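Side-chain contacts in 3-hydroxyacyl-thioester dehydratase X (Mycobacterium tuberculosis, PDB 4OOB), which catalyses the reversible hydration of trans-2-enoyl-CoA to (3R)-3-hydroxyacyl-CoA, accepting a broad range of chain lengths with a preference for C8 to C12 substrates: residues Pro40-Phe45 with His192-Ala197; Glu94-Arg97 with Gly102-Val105. All blocks are in the same frame, centred on the assembly; numbering follows the deposited sequence.

Contact 1. Residues Pro40-Phe45 with His192-Ala197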
loop_
_atom_site.group_PDB
_atom_site.type_symbol
_atom_site.label_atom_id
_atom_site.label_comp_id
_atom_site.label_asym_id
_atom_site.label_seq_id
_atom_site.Cartn_x
_atom_site.Cartn_y
_atom_site.Cartn_z
ATOM N N PRO A 40 -10.539 -6.350 5.355
ATOM C CA PRO A 40 -9.909 -5.104 5.755
ATOM C C PRO A 40 -9.845 -4.067 4.633
ATOM O O PRO A 40 -9.662 -4.394 3.485
ATOM C CB PRO A 40 -8.486 -5.533 6.114
ATOM C CG PRO A 40 -8.573 -7.012 6.390
ATOM C CD PRO A 40 -9.617 -7.493 5.430
ATOM N N LEU A 41 -9.955 -2.804 5.009
ATOM C CA LEU A 41 -10.032 -1.692 4.055
ATOM C C LEU A 41 -8.969 -1.747 2.974
ATOM O O LEU A 41 -9.267 -1.486 1.837
ATOM C CB LEU A 41 -9.949 -0.366 4.834
ATOM C CG LEU A 41 -9.869 0.919 4.033
ATOM C CD1 LEU A 41 -11.121 1.181 3.206
ATOM C CD2 LEU A 41 -9.568 2.100 4.965
ATOM N N THR A 42 -7.728 -2.084 3.344
ATOM C CA THR A 42 -6.586 -2.144 2.392
ATOM C C THR A 42 -6.429 -3.487 1.610
ATOM O O THR A 42 -5.577 -3.596 0.740
ATOM C CB THR A 42 -5.247 -1.871 3.154
ATOM O OG1 THR A 42 -5.120 -2.765 4.281
ATOM C CG2 THR A 42 -5.206 -0.441 3.628
ATOM N N TYR A 43 -7.243 -4.503 1.940
ATOM C CA TYR A 43 -7.006 -5.840 1.426
ATOM C C TYR A 43 -7.171 -5.939 -0.108
ATOM O O TYR A 43 -6.467 -6.712 -0.751
ATOM C CB TYR A 43 -7.874 -6.894 2.150
ATOM C CG TYR A 43 -7.821 -8.222 1.434
ATOM C CD1 TYR A 43 -6.737 -9.043 1.601
ATOM C CD2 TYR A 43 -8.818 -8.621 0.548
ATOM C CE1 TYR A 43 -6.633 -10.224 0.919
ATOM C CE2 TYR A 43 -8.725 -9.814 -0.129
ATOM C CZ TYR A 43 -7.607 -10.595 0.050
ATOM O OH TYR A 43 -7.418 -11.804 -0.594
ATOM N N PRO A 44 -8.112 -5.161 -0.686
ATOM C CA PRO A 44 -8.301 -5.276 -2.124
ATOM C C PRO A 44 -7.106 -4.772 -2.911
ATOM O O PRO A 44 -7.013 -5.066 -4.102
ATOM C CB PRO A 44 -9.559 -4.429 -2.399
ATOM C CG PRO A 44 -10.288 -4.469 -1.118
ATOM C CD PRO A 44 -9.243 -4.458 -0.043
ATOM N N PHE A 45 -6.175 -4.083 -2.255
ATOM C CA PHE A 45 -4.898 -3.855 -2.889
ATOM C C PHE A 45 -4.235 -5.192 -3.210
ATOM O O PHE A 45 -3.787 -5.413 -4.343
ATOM C CB PHE A 45 -3.940 -2.965 -2.059
ATOM C CG PHE A 45 -2.615 -2.729 -2.736
ATOM C CD1 PHE A 45 -2.381 -1.573 -3.491
ATOM C CD2 PHE A 45 -1.595 -3.637 -2.625
ATOM C CE1 PHE A 45 -1.160 -1.353 -4.122
ATOM C CE2 PHE A 45 -0.371 -3.441 -3.282
ATOM C CZ PHE A 45 -0.140 -2.281 -3.999
ATOM N N HIS A 192 7.368 -3.334 2.164
ATOM C CA HIS A 192 6.379 -2.830 1.179
ATOM C C HIS A 192 5.600 -1.658 1.773
ATOM O O HIS A 192 5.295 -1.647 2.973
ATOM C CB HIS A 192 5.344 -3.876 0.806
ATOM C CG HIS A 192 5.897 -5.224 0.527
ATOM N ND1 HIS A 192 5.625 -5.907 -0.642
ATOM C CD2 HIS A 192 6.656 -6.050 1.274
ATOM C CE1 HIS A 192 6.233 -7.080 -0.621
ATOM N NE2 HIS A 192 6.877 -7.187 0.525
ATOM N N GLY A 193 5.277 -0.659 0.936
ATOM C CA GLY A 193 4.485 0.459 1.383
ATOM C C GLY A 193 3.161 -0.001 1.913
ATOM O O GLY A 193 2.712 0.497 2.946
ATOM N N MET A 194 2.530 -0.982 1.250
ATOM C CA MET A 194 1.183 -1.354 1.658
ATOM C C MET A 194 1.196 -2.289 2.878
ATOM O O MET A 194 0.153 -2.536 3.463
ATOM C CB MET A 194 0.389 -1.971 0.477
ATOM C CG MET A 194 0.087 -0.969 -0.624
ATOM S SD MET A 194 -0.918 0.397 -0.037
ATOM C CE MET A 194 -2.425 -0.490 0.363
ATOM N N PHE A 195 2.354 -2.858 3.250
ATOM C CA PHE A 195 2.411 -3.528 4.552
ATOM C C PHE A 195 2.136 -2.512 5.632
ATOM O O PHE A 195 1.285 -2.692 6.489
ATOM C CB PHE A 195 3.743 -4.184 4.871
ATOM C CG PHE A 195 3.789 -4.694 6.294
ATOM C CD1 PHE A 195 3.169 -5.895 6.637
ATOM C CD2 PHE A 195 4.340 -3.914 7.313
ATOM C CE1 PHE A 195 3.140 -6.353 7.984
ATOM C CE2 PHE A 195 4.318 -4.357 8.649
ATOM C CZ PHE A 195 3.734 -5.594 8.977
ATOM N N THR A 196 2.894 -1.439 5.579
ATOM C CA THR A 196 2.863 -0.418 6.589
ATOM C C THR A 196 1.503 0.302 6.527
ATOM O O THR A 196 0.924 0.609 7.565
ATOM C CB THR A 196 4.130 0.453 6.428
ATOM O OG1 THR A 196 4.821 0.564 7.683
ATOM C CG2 THR A 196 3.877 1.728 5.940
ATOM N N ALA A 197 0.941 0.492 5.327
ATOM C CA ALA A 197 -0.341 1.193 5.237
ATOM C C ALA A 197 -1.416 0.380 5.898
ATOM O O ALA A 197 -2.359 0.953 6.427
ATOM C CB ALA A 197 -0.735 1.480 3.821
#
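M194 lies against the F45 ring with the middle of its side chain. Its CG stands 3.5 Å from the centroid of the F45 phenyl, almost exactly on the ring normal, and so makes a CH-pi contact over the centre of one face. Beyond CG the chain lifts off the ring: M194 SD is 4.5 Å from the F45 centroid, yet still over the face, which adds a Met-aromatic contact. Torsions of the same sign at chi2 (-61°) and chi3 (-65°) then bring the methyl back toward the root of the phenylalanine, M194 CE lying 3.8 Å from F45 CB. The same methyl also reaches T42, in the turn that leads into helix 43-57, with 4.2 Å between M194 CE and T42 CB. Beside it, T42 CG2 lies 4.2 Å from A197 O, whose hydrogen bond goes to the hydroxyl of Y214.

The phenylalanine extends its ring from the first turn of helix 43-57 because CG is anti to the backbone N (chi1 -180°), and F49, one turn later, meets this ring at a shallow angle between the planes. Ahead of it, a type I turn from P40 to Y43 sets T42, whose OG1 is hydrogen-bonded to Y27 OH. On the other side H192 is the N-cap of helix 193-199; its imidazole stacks on H175 and meets Y164 edge-to-face, while Y164 also touches M194. H175 and D170 belong to the G-D-H-N-P-I-H sequence characteristic of MaoC-type hydratases. The two helix starts are therefore joined by dispersion and weak CH and sulfur interactions within a buried core, while the polar groups beside them find their bonds elsewhere in the chain.

Contact 2. Residues Glu94-Arg97 with Gly102-Val105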
loop_
_atom_site.group_PDB
_atom_site.type_symbol
_atom_site.label_atom_id
_atom_site.label_comp_id
_atom_site.label_asym_id
_atom_site.label_seq_id
_atom_site.Cartn_x
_atom_site.Cartn_y
_atom_site.Cartn_z
ATOM N N GLU A 94 -2.307 5.658 -16.170
ATOM C CA GLU A 94 -2.479 6.989 -16.694
ATOM C C GLU A 94 -1.528 7.922 -15.968
ATOM O O GLU A 94 -0.942 7.568 -14.930
ATOM C CB GLU A 94 -3.957 7.421 -16.489
ATOM C CG GLU A 94 -4.242 8.227 -15.207
ATOM C CD GLU A 94 -5.736 8.293 -14.772
ATOM O OE1 GLU A 94 -6.117 9.180 -13.973
ATOM O OE2 GLU A 94 -6.529 7.421 -15.179
ATOM N N ASN A 95 -1.397 9.127 -16.507
ATOM C CA ASN A 95 -0.756 10.231 -15.846
ATOM C C ASN A 95 0.730 9.950 -15.652
ATOM O O ASN A 95 1.271 10.192 -14.577
ATOM C CB ASN A 95 -1.469 10.494 -14.517
ATOM C CG ASN A 95 -1.204 11.864 -13.952
ATOM O OD1 ASN A 95 -0.726 12.752 -14.629
ATOM N ND2 ASN A 95 -1.490 12.030 -12.674
ATOM N N LEU A 96 1.391 9.450 -16.694
ATOM C CA LEU A 96 2.854 9.383 -16.694
ATOM C C LEU A 96 3.398 10.738 -16.497
ATOM O O LEU A 96 3.078 11.624 -17.255
ATOM C CB LEU A 96 3.449 8.902 -18.003
ATOM C CG LEU A 96 3.979 7.484 -18.074
ATOM C CD1 LEU A 96 4.702 7.012 -16.801
ATOM C CD2 LEU A 96 2.753 6.626 -18.384
ATOM N N ARG A 97 4.256 10.901 -15.510
ATOM C CA ARG A 97 5.010 12.138 -15.454
ATOM C C ARG A 97 6.349 11.944 -14.758
ATOM O O ARG A 97 6.589 10.941 -14.028
ATOM C CB ARG A 97 4.191 13.280 -14.828
ATOM C CG ARG A 97 3.927 13.223 -13.326
ATOM C CD ARG A 97 2.732 12.354 -13.061
ATOM N NE ARG A 97 2.279 12.314 -11.678
ATOM C CZ ARG A 97 1.605 11.295 -11.143
ATOM N NH1 ARG A 97 1.281 10.164 -11.810
ATOM N NH2 ARG A 97 1.283 11.388 -9.901
ATOM N N GLY A 102 12.583 9.433 -11.091
ATOM C CA GLY A 102 12.034 8.567 -12.128
ATOM C C GLY A 102 10.719 9.022 -12.702
ATOM O O GLY A 102 10.428 10.226 -12.735
ATOM N N LEU A 103 9.919 8.048 -13.109
ATOM C CA LEU A 103 8.679 8.254 -13.811
ATOM C C LEU A 103 7.548 7.696 -12.925
ATOM O O LEU A 103 7.551 6.531 -12.543
ATOM C CB LEU A 103 8.731 7.560 -15.163
ATOM C CG LEU A 103 8.787 8.289 -16.522
ATOM C CD1 LEU A 103 9.289 9.737 -16.502
ATOM C CD2 LEU A 103 9.527 7.483 -17.574
ATOM N N LEU A 104 6.602 8.572 -12.605
ATOM C CA LEU A 104 5.451 8.225 -11.830
ATOM C C LEU A 104 4.370 7.854 -12.825
ATOM O O LEU A 104 4.226 8.506 -13.869
ATOM C CB LEU A 104 4.945 9.409 -10.962
ATOM C CG LEU A 104 5.938 10.065 -10.008
ATOM C CD1 LEU A 104 5.468 11.460 -9.581
ATOM C CD2 LEU A 104 6.116 9.202 -8.753
ATOM N N VAL A 105 3.586 6.855 -12.444
ATOM C CA VAL A 105 2.366 6.512 -13.155
ATOM C C VAL A 105 1.271 6.195 -12.151
ATOM O O VAL A 105 1.541 5.635 -11.084
ATOM C CB VAL A 105 2.579 5.299 -14.059
ATOM C CG1 VAL A 105 3.014 4.079 -13.230
ATOM C CG2 VAL A 105 1.306 5.009 -14.822
#
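E94 meets V105 through its backbone, with the carbonyl oxygen E94 O 3.4 Å from V105 CG2, the methyl anti to the valine's own backbone N. The E94 carboxylate forms a salt bridge with R92. At N95 the backbone takes a left-handed conformation, and N95 and L96 together stand opposite V105 alone, between the backbone pairing of E94 with D106 and that of R97 with L104, an arrangement consistent with a beta bulge. The carbonyl bonds to the arginine two residues on, N95 O lying 2.8 Å from R97 NH1.

L96 runs side by side with V105, pointing the same way, and L96 CD1 packs 3.9 Å from V105 CB. Its backbone adds a CA-H...O contact, 3.3 Å from L96 CA to L104 O.

R97 forms an antiparallel hydrogen-bonded pair with L104. R97 N reaches L104 O at 2.9 Å, and the return bond, from L104 N to R97 O, is 2.8 Å long. With CG placed between the backbone N and the carbonyl carbon (chi1 72°) and a further bend at chi2 (-84°), the guanidinium folds over the L104 side chain. L104 CB sits 3.7 Å above one face of the R97 guanidinium, over its centre; N95 ND2 lies over the opposite face, toward the rim. The D106 carboxylate ties this group together, salt-bridged to R97 NH1 and hydrogen-bonded to N95 ND2, so that NH1 is gripped by both D106 and the N95 carbonyl and the planar group is fixed in rotation.

Strands 86-99 and 102-113 form a hairpin, with 167° between the N-to-C directions of the two short segments. In the sheet order strand 12-18 is the other neighbour of the long strand 86-99, while L103 and V105 continue the sheet by backbone bonds to H127 and F125 of strand 116-128.

Contact 1 belongs to the interior and contact 2 to the outer part of the sheet: their centres lie about 4 Å and about 17 Å from the centre of the chain. The two centres are about 21 Å apart, and their nearest atoms about 10 Å, so neither touches the other. In sequence, the hairpin falls between the two halves of contact 1, whose segments are 147 residues apart at their closest ends. Strands 116-128 and 69-77 follow the hairpin in the sheet, and M194 of contact 1 touches H70 and N73 on the latter. Through H192, contact 1 adjoins D170 and H175, probably the active-site region as in related hydratases; contact 2 is structural sheet pairing.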